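Local coordinates for hypothetical protein (Legionella pneumophila subsp. pneumophila, PDB 2IM9) that is of unknown function but belongs to an N-acetylmuramoyl-L-alanine amidase-like family of peptidase clan CA, so it may cleave amide bonds in peptidoglycan, at residues A245-R251 / I266-A272; V219-F224 / I309-I314; F85-R89 / F114-L118; L103-N109 / V317-V323. One frame throughout, in Å; residues are numbered along the deposited sequence. Where two conformers were deposited one is given.

Overall arrangement
Interactions 1 and 2 build the antiparallel sheet. Their centres are about 9 Å apart, and strand 246-254 lies between strands 264-275 and 311-317. Strand 214-223 pairs with the other edge of 311-317. Interactions 3 and 4 sit in the helical part, with centres about 15 Å apart, on the consecutive helices 111-122 and 95-107. Helix 95-107 links the two parts, because Leu103 of interaction 4 packs on Phe271 of interaction 1. Along the chain, interaction 2 encloses interaction 1, interaction 4 encloses both, and the segments of 3 and 4 alternate. The late sheet strands and the tail after them pack against early helices of the chain, consistent with a papain-like fold.

Interaction 1 of 4, residues A245-R251 / I266-A272; sequences AVIEIIR and ISHLGFA
Ile250 overlaps Ile266 across the strands, with CD1 of Ile250 3.5 Å from CG1 of Ile266. The two residues belong to neighbouring antiparallel strands in the central sheet of a fold consistent with the papain-like clan. Both strands are extended, their axes approach to 4.5 Å, and their directions differ by 148°. Ile247 pairs with Gly270 as a hydrogen-bonded pair: Ile247 N to Gly270 O is 2.8 Å and Gly270 N to Ile247 O is 3.0 Å. Val246-Phe271 and Glu248-Leu269 are non-hydrogen-bonded pairs. Ala272 N donates to Ala245 O at 2.9 Å. The register slips at Ser267 (psi -16°): Ile249 N binds His268 O at 2.8 Å, Ser267 N binds Ile249 O at 3.0 Å, and Ile250 pairs with Ile266, non-hydrogen-bonded. Val246, Glu248, Ile250, Ile266, Leu269 and Phe271 share one face. Helices 95-107 and 137-147 cover it, and Glu248 bonds Asn142 there. His268 (chi1 t) touches Cys95 at the start of helix 95-107, as in the Cys-His pairing of clan CA peptidases, though no catalytic role is established. Arg251 NE donates to Ser267 OG (p rotamer) at 2.9 Å, and one water bridges this OG, at 2.8 Å, to Arg251 NH2, at 3.0 Å.

Interaction 2 of 4, residues V219-F224 / I309-I314; sequences VPYIPF and IKGINI
Backbone hydrogen bonds set the register. Ile222 and Ile312 form an antiparallel hydrogen-bonded pair: Ile222 N to Ile312 O is 2.8 Å and Ile312 N to Ile222 O is 3.1 Å. Pro223 faces Gly311 as a non-hydrogen-bonded pair with CA atoms 4.3 Å apart. Phe224 N donates to Lys310 O at 2.9 Å, and Pro223 occupies the N-cap position of helix 224-227. The strand axes come within 4.3 Å and their directions differ by 127°; the strands diverge quickly, and the pairing covers two bridges. One side-chain bond extends it: Asn313 ND2 (chi1 t) gives a 2.9 Å bond to Pro220 O, and the same nitrogen bonds Asp153. On its other edge the segment 309-314 meets strand 246-254. There Lys310 and Gly311 both face Ile250, making a classic beta bulge in the sheet. Gly311 (phi 169°, psi -161°) has no space for a CB, which would clash with Ile222 O and with CD1 of Tyr221. The Phe224 ring covers this glycine. Gly311 CA sits 3.9 Å from the centroid of that ring, a CH-pi contact over the face, with Phe224 at chi1 m. Apolar contacts complete the join: CE2 of Phe224 lies 3.6 Å from CG2 of Ile309, and CD1 of Ile222 (chi1 m) lies 3.3 Å from CD1 of Ile314.

Interaction 3 of 4, residues F85-R89 / F114-L118; sequences FPRYR and FQECL
Tyr88 loses the most surface in this contact. It is itself extended (phi -160°, psi 158°) in an irregular loop, and its CA-to-CB bond points toward helix 111-122. With chi1 at p and chi2 at 90°, its ring presents a face to the edge of Phe114 (chi1 t). This is a T-shaped pair with centroids 5.6 Å apart and planes at 85°; Tyr88 CG lies 3.9 Å from Phe114 CE2. Gln115, next on the helix, reaches the tyrosine with chi1 m and chi2 t, and its NE2 donates to Tyr88 OH at 2.9 Å. The hydroxyl also bonds Asn35 of helix 27-45. The loop, which leads toward helix 95-107, thus packs on both helix 27-45 and helix 111-122. Leu118, one turn beyond Phe114 (Leu118 N to Phe114 O 2.8 Å), covers the base of the side chain: its CD2 is 3.6 Å from Tyr88 CB and 3.4 Å from Arg87 O. Cys117, just before Leu118, forms a disulfide with Cys327 near the chain's end.

Interaction 4 of 4, residues L103-N109 / V317-V323; sequences LSLALAN and VLPEKPV
An m,t rotamer (chi1 -73°, chi2 173°) lets Leu107, near the end of helix 95-107, reach segment 317-323; no other residue has as much surface covered in this contact. Its CA-to-CB bond points away from that segment, but CD2 of Leu107 comes back to lie 3.8 Å from CB of Pro319 and 4.2 Å from CG1 of Val317. Leu103, one turn earlier, has the same m,t rotamer and sets CD2 3.5 Å from CG2 of Val317, whose chi1 is t. Segment 317-323 leaves its strand after Val317 and loops round so that Pro322 meets the last turn of the helix, with Leu107 and Pro322 CA atoms 4.4 Å apart. Pro322, its ring C-gamma endo, points toward the helix: its CB is 3.6 Å from Ala106 O and 3.5 Å from Ala108 O. Val323 N donates to Leu107 O at 2.8 Å. Ala108 CA lies 3.5 Å from Val323 O in a CA-H...O contact. The tail after the last sheet strand is thus held near the helix end. Leu103 also packs on Phe271, and its contacts with Val317 and Phe271 set helix 95-107 against the sheet, consistent with the core of a papain-like fold.

Interaction 1 of 4, residues A245-R251 / I266-A272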
# COMPACT_ATOMS: atom_id res chain seq x y z
N ALA A 245 -0.35 -6.60 -11.00
CA ALA A 245 0.86 -6.00 -10.40
C ALA A 245 0.45 -4.89 -9.41
O ALA A 245 -0.67 -4.36 -9.47
CB ALA A 245 1.79 -5.46 -11.47
N VAL A 246 1.36 -4.57 -8.49
CA VAL A 246 1.19 -3.44 -7.59
C VAL A 246 1.94 -2.27 -8.19
O VAL A 246 3.14 -2.40 -8.50
CB VAL A 246 1.75 -3.76 -6.18
CG1 VAL A 246 1.75 -2.51 -5.31
CG2 VAL A 246 0.93 -4.92 -5.52
N ILE A 247 1.23 -1.14 -8.39
CA ILE A 247 1.83 0.09 -8.95
C ILE A 247 1.94 1.14 -7.86
O ILE A 247 0.94 1.47 -7.22
CB ILE A 247 0.93 0.69 -10.08
CG1 ILE A 247 0.79 -0.30 -11.24
CG2 ILE A 247 1.50 2.01 -10.57
CD1 ILE A 247 -0.33 0.11 -12.19
N GLU A 248 3.16 1.64 -7.64
CA GLU A 248 3.41 2.73 -6.69
C GLU A 248 3.78 4.02 -7.41
O GLU A 248 4.55 4.01 -8.38
CB GLU A 248 4.51 2.33 -5.69
CG GLU A 248 4.11 1.16 -4.81
CD GLU A 248 5.25 0.52 -4.03
OE1 GLU A 248 6.42 0.91 -4.23
OE2 GLU A 248 4.95 -0.38 -3.21
N ILE A 249 3.26 5.13 -6.90
CA ILE A 249 3.49 6.42 -7.53
C ILE A 249 4.68 7.08 -6.84
O ILE A 249 4.65 7.26 -5.63
CB ILE A 249 2.22 7.32 -7.44
CG1 ILE A 249 0.99 6.64 -8.07
CG2 ILE A 249 2.52 8.71 -8.02
CD1 ILE A 249 1.18 6.14 -9.51
N ILE A 250 5.70 7.46 -7.62
CA ILE A 250 7.01 7.83 -7.08
C ILE A 250 7.31 9.31 -7.21
O ILE A 250 7.16 9.89 -8.29
CB ILE A 250 8.14 7.00 -7.78
CG1 ILE A 250 7.82 5.49 -7.73
CG2 ILE A 250 9.52 7.32 -7.17
CD1 ILE A 250 7.53 4.93 -6.33
N ARG A 251 7.74 9.91 -6.10
CA ARG A 251 8.14 11.30 -6.04
C ARG A 251 9.58 11.34 -5.51
O ARG A 251 9.79 11.35 -4.29
CB ARG A 251 7.19 12.07 -5.13
CG ARG A 251 5.73 12.03 -5.57
CD ARG A 251 4.90 13.06 -4.88
NE ARG A 251 3.48 12.77 -4.98
CZ ARG A 251 2.54 13.71 -4.96
NH1 ARG A 251 2.89 15.00 -4.85
NH2 ARG A 251 1.26 13.37 -5.03
N ILE A 266 7.16 7.90 -1.91
CA ILE A 266 6.00 7.22 -2.52
C ILE A 266 4.70 7.83 -1.97
O ILE A 266 4.53 7.92 -0.75
CB ILE A 266 6.04 5.69 -2.25
CG1 ILE A 266 7.35 5.07 -2.79
CG2 ILE A 266 4.78 5.01 -2.83
CD1 ILE A 266 7.47 3.61 -2.43
N SER A 267 3.79 8.22 -2.87
CA SER A 267 2.63 9.04 -2.47
C SER A 267 1.30 8.30 -2.60
O SER A 267 0.28 8.72 -2.01
CB SER A 267 2.59 10.33 -3.31
OG SER A 267 2.62 10.03 -4.70
N HIS A 268 1.30 7.20 -3.34
CA HIS A 268 0.07 6.46 -3.63
C HIS A 268 0.39 5.09 -4.23
O HIS A 268 1.51 4.85 -4.71
CB HIS A 268 -0.80 7.27 -4.62
CG HIS A 268 -2.20 6.78 -4.75
ND1 HIS A 268 -2.82 6.62 -5.97
CD2 HIS A 268 -3.11 6.43 -3.81
CE1 HIS A 268 -4.05 6.17 -5.78
NE2 HIS A 268 -4.25 6.05 -4.48
N LEU A 269 -0.58 4.19 -4.16
CA LEU A 269 -0.44 2.88 -4.79
C LEU A 269 -1.76 2.21 -5.07
O LEU A 269 -2.80 2.64 -4.57
CB LEU A 269 0.50 1.96 -3.98
CG LEU A 269 -0.02 1.36 -2.67
CD1 LEU A 269 0.92 0.24 -2.24
CD2 LEU A 269 -0.05 2.41 -1.61
N GLY A 270 -1.71 1.15 -5.87
CA GLY A 270 -2.92 0.44 -6.29
C GLY A 270 -2.50 -0.71 -7.18
O GLY A 270 -1.30 -1.04 -7.24
N PHE A 271 -3.46 -1.31 -7.88
CA PHE A 271 -3.20 -2.46 -8.73
C PHE A 271 -3.32 -2.12 -10.21
O PHE A 271 -4.12 -1.24 -10.59
CB PHE A 271 -4.20 -3.59 -8.45
CG PHE A 271 -4.09 -4.16 -7.06
CD1 PHE A 271 -3.05 -5.02 -6.74
CD2 PHE A 271 -5.02 -3.84 -6.08
CE1 PHE A 271 -2.94 -5.57 -5.45
CE2 PHE A 271 -4.93 -4.37 -4.80
CZ PHE A 271 -3.88 -5.24 -4.48
N ALA A 272 -2.50 -2.79 -11.01
CA ALA A 272 -2.62 -2.77 -12.47
C ALA A 272 -3.59 -3.85 -12.85
O ALA A 272 -3.36 -5.02 -12.56
CB ALA A 272 -1.25 -3.04 -13.12
O HOH W 1 0.04 10.70 -5.52

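Interaction 2 of 4, residues V219-F224 / I309-I314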
# COMPACT_ATOMS: atom_id res chain seq x y z
N VAL A 219 14.48 3.29 -4.66
CA VAL A 219 13.24 2.84 -5.27
C VAL A 219 13.32 2.98 -6.78
O VAL A 219 13.32 4.11 -7.29
CB VAL A 219 12.04 3.68 -4.78
CG1 VAL A 219 10.74 3.17 -5.44
CG2 VAL A 219 11.94 3.63 -3.22
N PRO A 220 13.37 1.84 -7.50
CA PRO A 220 13.37 1.97 -8.96
C PRO A 220 12.08 2.60 -9.46
O PRO A 220 11.00 2.37 -8.87
CB PRO A 220 13.48 0.52 -9.44
CG PRO A 220 14.12 -0.21 -8.28
CD PRO A 220 13.46 0.42 -7.09
N TYR A 221 12.16 3.39 -10.52
CA TYR A 221 10.92 3.89 -11.15
C TYR A 221 11.12 4.10 -12.63
O TYR A 221 12.23 4.43 -13.09
CB TYR A 221 10.39 5.17 -10.47
CG TYR A 221 11.20 6.43 -10.72
CD1 TYR A 221 10.81 7.36 -11.69
CD2 TYR A 221 12.36 6.70 -9.98
CE1 TYR A 221 11.55 8.54 -11.91
CE2 TYR A 221 13.13 7.87 -10.23
CZ TYR A 221 12.71 8.77 -11.19
OH TYR A 221 13.44 9.93 -11.41
N ILE A 222 10.04 3.85 -13.37
CA ILE A 222 10.02 4.16 -14.80
C ILE A 222 9.56 5.61 -14.89
O ILE A 222 8.46 5.94 -14.43
CB ILE A 222 9.02 3.29 -15.55
CG1 ILE A 222 9.36 1.81 -15.39
CG2 ILE A 222 9.04 3.61 -17.06
CD1 ILE A 222 8.27 0.92 -15.91
N PRO A 223 10.40 6.47 -15.46
CA PRO A 223 10.12 7.90 -15.52
C PRO A 223 9.08 8.27 -16.58
O PRO A 223 8.96 7.59 -17.61
CB PRO A 223 11.47 8.49 -15.94
CG PRO A 223 12.09 7.45 -16.73
CD PRO A 223 11.71 6.16 -16.07
N PHE A 224 8.36 9.37 -16.34
CA PHE A 224 7.38 9.87 -17.31
C PHE A 224 8.05 10.30 -18.61
O PHE A 224 7.42 10.26 -19.67
CB PHE A 224 6.56 11.03 -16.75
CG PHE A 224 5.63 10.65 -15.62
CD1 PHE A 224 5.06 9.38 -15.56
CD2 PHE A 224 5.32 11.58 -14.63
CE1 PHE A 224 4.20 9.04 -14.52
CE2 PHE A 224 4.45 11.26 -13.60
CZ PHE A 224 3.90 9.97 -13.53
N ILE A 309 5.77 14.45 -8.85
CA ILE A 309 5.56 13.06 -9.32
C ILE A 309 6.37 12.84 -10.60
O ILE A 309 6.24 13.60 -11.55
CB ILE A 309 4.07 12.76 -9.59
CG1 ILE A 309 3.22 13.03 -8.33
CG2 ILE A 309 3.90 11.29 -10.05
CD1 ILE A 309 1.69 13.05 -8.62
N LYS A 310 7.21 11.81 -10.62
CA LYS A 310 8.10 11.60 -11.78
C LYS A 310 7.98 10.22 -12.43
O LYS A 310 8.59 9.99 -13.48
CB LYS A 310 9.57 11.84 -11.41
CG LYS A 310 9.90 13.30 -11.02
CD LYS A 310 9.74 14.24 -12.20
CE LYS A 310 9.92 15.70 -11.79
NZ LYS A 310 9.81 16.60 -12.97
N GLY A 311 7.26 9.30 -11.80
CA GLY A 311 7.07 7.99 -12.45
C GLY A 311 6.48 6.91 -11.57
O GLY A 311 5.86 7.21 -10.53
N ILE A 312 6.65 5.66 -11.97
CA ILE A 312 6.02 4.54 -11.26
C ILE A 312 6.96 3.36 -10.97
O ILE A 312 7.89 3.10 -11.72
CB ILE A 312 4.81 3.99 -12.06
CG1 ILE A 312 5.22 3.47 -13.45
CG2 ILE A 312 3.71 5.05 -12.12
CD1 ILE A 312 4.06 2.80 -14.21
N ASN A 313 6.68 2.65 -9.88
CA ASN A 313 7.39 1.42 -9.52
C ASN A 313 6.41 0.28 -9.68
O ASN A 313 5.22 0.44 -9.41
CB ASN A 313 7.92 1.53 -8.07
CG ASN A 313 8.51 0.23 -7.53
OD1 ASN A 313 7.79 -0.67 -7.10
ND2 ASN A 313 9.82 0.14 -7.53
N ILE A 314 6.91 -0.88 -10.14
CA ILE A 314 6.05 -2.04 -10.40
C ILE A 314 6.57 -3.26 -9.66
O ILE A 314 7.74 -3.62 -9.78
CB ILE A 314 5.95 -2.37 -11.93
CG1 ILE A 314 5.54 -1.14 -12.76
CG2 ILE A 314 4.95 -3.50 -12.18
CD1 ILE A 314 6.70 -0.29 -13.24

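Interaction 3 of 4, residues F85-R89 / F114-L118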
# COMPACT_ATOMS: atom_id res chain seq x y z
N PHE A 85 -8.27 1.94 15.88
CA PHE A 85 -9.01 1.63 14.66
C PHE A 85 -8.90 0.11 14.37
O PHE A 85 -7.98 -0.56 14.87
CB PHE A 85 -8.48 2.46 13.49
CG PHE A 85 -9.27 3.71 13.23
CD1 PHE A 85 -9.57 4.61 14.27
CD2 PHE A 85 -9.76 3.98 11.95
CE1 PHE A 85 -10.31 5.76 14.04
CE2 PHE A 85 -10.51 5.15 11.70
CZ PHE A 85 -10.77 6.04 12.76
N PRO A 86 -9.85 -0.42 13.58
CA PRO A 86 -9.94 -1.87 13.41
C PRO A 86 -8.70 -2.44 12.71
O PRO A 86 -8.02 -1.74 11.96
CB PRO A 86 -11.16 -2.07 12.50
CG PRO A 86 -11.56 -0.73 12.02
CD PRO A 86 -10.88 0.32 12.83
N ARG A 87 -8.44 -3.72 12.96
CA ARG A 87 -7.33 -4.42 12.32
C ARG A 87 -7.56 -4.73 10.85
O ARG A 87 -6.61 -4.87 10.06
CB ARG A 87 -7.05 -5.70 13.10
CG ARG A 87 -6.40 -5.35 14.43
CD ARG A 87 -6.44 -6.52 15.39
NE ARG A 87 -7.79 -6.77 15.85
CZ ARG A 87 -8.10 -7.71 16.72
NH1 ARG A 87 -7.13 -8.49 17.20
NH2 ARG A 87 -9.37 -7.86 17.11
N TYR A 88 -8.84 -4.88 10.49
CA TYR A 88 -9.28 -5.05 9.10
C TYR A 88 -10.77 -4.68 9.02
O TYR A 88 -11.48 -4.66 10.04
CB TYR A 88 -9.08 -6.50 8.62
CG TYR A 88 -9.64 -7.52 9.59
CD1 TYR A 88 -10.96 -7.96 9.50
CD2 TYR A 88 -8.83 -8.02 10.63
CE1 TYR A 88 -11.49 -8.89 10.41
CE2 TYR A 88 -9.33 -8.94 11.54
CZ TYR A 88 -10.66 -9.37 11.43
OH TYR A 88 -11.14 -10.28 12.34
N ARG A 89 -11.22 -4.35 7.82
CA ARG A 89 -12.61 -3.93 7.62
C ARG A 89 -12.99 -4.05 6.16
O ARG A 89 -12.12 -4.13 5.29
CB ARG A 89 -12.80 -2.49 8.10
CG ARG A 89 -12.03 -1.46 7.28
CD ARG A 89 -11.86 -0.16 8.03
NE ARG A 89 -13.16 0.47 8.37
CZ ARG A 89 -13.29 1.58 9.10
NH1 ARG A 89 -12.23 2.20 9.61
NH2 ARG A 89 -14.52 2.07 9.36
N PHE A 114 -6.42 -15.51 6.33
CA PHE A 114 -6.40 -14.07 5.96
C PHE A 114 -5.89 -13.21 7.12
O PHE A 114 -5.06 -12.31 6.94
CB PHE A 114 -7.80 -13.58 5.53
CG PHE A 114 -7.98 -12.08 5.66
CD1 PHE A 114 -7.44 -11.22 4.71
CD2 PHE A 114 -8.65 -11.54 6.76
CE1 PHE A 114 -7.58 -9.83 4.83
CE2 PHE A 114 -8.80 -10.15 6.87
CZ PHE A 114 -8.27 -9.31 5.89
N GLN A 115 -6.41 -13.48 8.31
CA GLN A 115 -5.98 -12.73 9.49
C GLN A 115 -4.47 -12.83 9.67
O GLN A 115 -3.78 -11.82 9.90
CB GLN A 115 -6.72 -13.26 10.71
CG GLN A 115 -8.13 -12.75 10.80
CD GLN A 115 -8.98 -13.50 11.79
OE1 GLN A 115 -8.61 -14.58 12.26
NE2 GLN A 115 -10.15 -12.96 12.09
N GLU A 116 -3.94 -14.03 9.50
CA GLU A 116 -2.52 -14.28 9.69
C GLU A 116 -1.70 -13.58 8.59
O GLU A 116 -0.68 -12.94 8.87
CB GLU A 116 -2.27 -15.78 9.66
CG GLU A 116 -0.89 -16.16 10.15
N CYS A 117 -2.15 -13.71 7.35
CA CYS A 117 -1.48 -13.09 6.21
C CYS A 117 -1.47 -11.57 6.36
O CYS A 117 -0.47 -10.91 6.07
CB CYS A 117 -2.18 -13.48 4.90
SG CYS A 117 -1.93 -15.19 4.33
N LEU A 118 -2.60 -11.02 6.78
CA LEU A 118 -2.70 -9.57 6.93
C LEU A 118 -1.76 -9.09 8.03
O LEU A 118 -1.04 -8.10 7.84
CB LEU A 118 -4.14 -9.13 7.22
CG LEU A 118 -4.29 -7.60 7.26
CD1 LEU A 118 -3.99 -6.95 5.89
CD2 LEU A 118 -5.70 -7.22 7.74

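Interaction 4 of 4, residues L103-N109 / V317-V323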
# COMPACT_ATOMS: atom_id res chain seq x y z
N LEU A 103 -4.34 -8.15 -1.16
CA LEU A 103 -3.24 -9.12 -1.21
C LEU A 103 -3.41 -10.23 -0.19
O LEU A 103 -3.25 -11.41 -0.52
CB LEU A 103 -1.89 -8.43 -1.02
CG LEU A 103 -1.42 -7.58 -2.20
CD1 LEU A 103 -0.10 -6.89 -1.83
CD2 LEU A 103 -1.31 -8.41 -3.48
N SER A 104 -3.75 -9.87 1.05
CA SER A 104 -3.90 -10.86 2.11
C SER A 104 -5.08 -11.80 1.86
O SER A 104 -4.98 -12.99 2.14
CB SER A 104 -3.99 -10.19 3.48
OG SER A 104 -2.84 -9.39 3.72
N LEU A 105 -6.19 -11.28 1.32
CA LEU A 105 -7.32 -12.15 0.91
C LEU A 105 -6.88 -13.09 -0.22
O LEU A 105 -7.21 -14.28 -0.21
CB LEU A 105 -8.54 -11.33 0.47
CG LEU A 105 -9.31 -10.62 1.59
CD1 LEU A 105 -10.18 -9.49 1.04
CD2 LEU A 105 -10.16 -11.63 2.38
N ALA A 106 -6.14 -12.55 -1.18
CA ALA A 106 -5.74 -13.35 -2.34
C ALA A 106 -4.78 -14.46 -1.96
O ALA A 106 -4.80 -15.53 -2.57
CB ALA A 106 -5.13 -12.46 -3.44
N LEU A 107 -3.95 -14.21 -0.96
CA LEU A 107 -2.95 -15.16 -0.53
C LEU A 107 -3.49 -16.28 0.35
O LEU A 107 -2.83 -17.31 0.49
CB LEU A 107 -1.85 -14.44 0.25
CG LEU A 107 -0.90 -13.58 -0.57
CD1 LEU A 107 -0.02 -12.85 0.43
CD2 LEU A 107 -0.07 -14.45 -1.51
N ALA A 108 -4.68 -16.07 0.91
CA ALA A 108 -5.25 -16.97 1.92
C ALA A 108 -6.44 -17.72 1.36
O ALA A 108 -6.92 -17.39 0.29
CB ALA A 108 -5.67 -16.15 3.14
N ASN A 109 -6.92 -18.72 2.12
CA ASN A 109 -8.07 -19.54 1.74
C ASN A 109 -9.20 -19.54 2.75
O ASN A 109 -10.16 -20.31 2.62
CB ASN A 109 -7.64 -21.00 1.56
CG ASN A 109 -6.99 -21.26 0.24
OD1 ASN A 109 -5.91 -21.85 0.19
ND2 ASN A 109 -7.63 -20.85 -0.85
N VAL A 317 3.39 -10.20 -7.30
CA VAL A 317 3.23 -11.12 -6.18
C VAL A 317 3.83 -12.45 -6.61
O VAL A 317 3.52 -12.94 -7.69
CB VAL A 317 1.74 -11.29 -5.82
CG1 VAL A 317 1.53 -12.43 -4.78
CG2 VAL A 317 1.16 -9.98 -5.32
N LEU A 318 4.65 -13.04 -5.75
CA LEU A 318 5.38 -14.26 -6.12
C LEU A 318 4.63 -15.58 -5.86
O LEU A 318 4.64 -16.48 -6.72
CB LEU A 318 6.74 -14.29 -5.42
CG LEU A 318 7.76 -13.25 -5.85
CD1 LEU A 318 8.97 -13.31 -4.92
CD2 LEU A 318 8.16 -13.47 -7.32
N PRO A 319 4.02 -15.73 -4.66
CA PRO A 319 3.30 -16.98 -4.41
C PRO A 319 2.29 -17.30 -5.52
O PRO A 319 1.54 -16.41 -5.96
CB PRO A 319 2.58 -16.71 -3.10
CG PRO A 319 3.44 -15.73 -2.42
CD PRO A 319 3.99 -14.84 -3.48
N GLU A 320 2.29 -18.54 -5.99
CA GLU A 320 1.42 -18.95 -7.10
C GLU A 320 0.05 -19.44 -6.64
O GLU A 320 -0.92 -19.36 -7.39
CB GLU A 320 2.09 -20.05 -7.94
CG GLU A 320 3.35 -19.56 -8.67
CD GLU A 320 3.97 -20.60 -9.58
OE1 GLU A 320 4.17 -21.76 -9.13
OE2 GLU A 320 4.26 -20.26 -10.74
N LYS A 321 -0.03 -19.95 -5.42
CA LYS A 321 -1.30 -20.46 -4.91
C LYS A 321 -1.55 -19.98 -3.49
O LYS A 321 -0.60 -19.71 -2.77
CB LYS A 321 -1.35 -21.99 -5.01
CG LYS A 321 -0.43 -22.71 -4.06
CD LYS A 321 -0.58 -24.23 -4.19
CE LYS A 321 -0.23 -24.93 -2.88
NZ LYS A 321 -0.46 -26.42 -2.98
N PRO A 322 -2.82 -19.87 -3.08
CA PRO A 322 -3.11 -19.41 -1.73
C PRO A 322 -2.82 -20.48 -0.68
O PRO A 322 -2.70 -21.66 -1.02
CB PRO A 322 -4.60 -19.07 -1.78
CG PRO A 322 -5.16 -19.93 -2.88
CD PRO A 322 -4.05 -20.13 -3.86
N VAL A 323 -2.69 -20.06 0.58
CA VAL A 323 -2.27 -20.97 1.65
C VAL A 323 -3.23 -20.99 2.84
O VAL A 323 -4.11 -20.13 2.95
CB VAL A 323 -0.81 -20.69 2.10
CG1 VAL A 323 0.16 -20.92 0.95
CG2 VAL A 323 -0.66 -19.26 2.66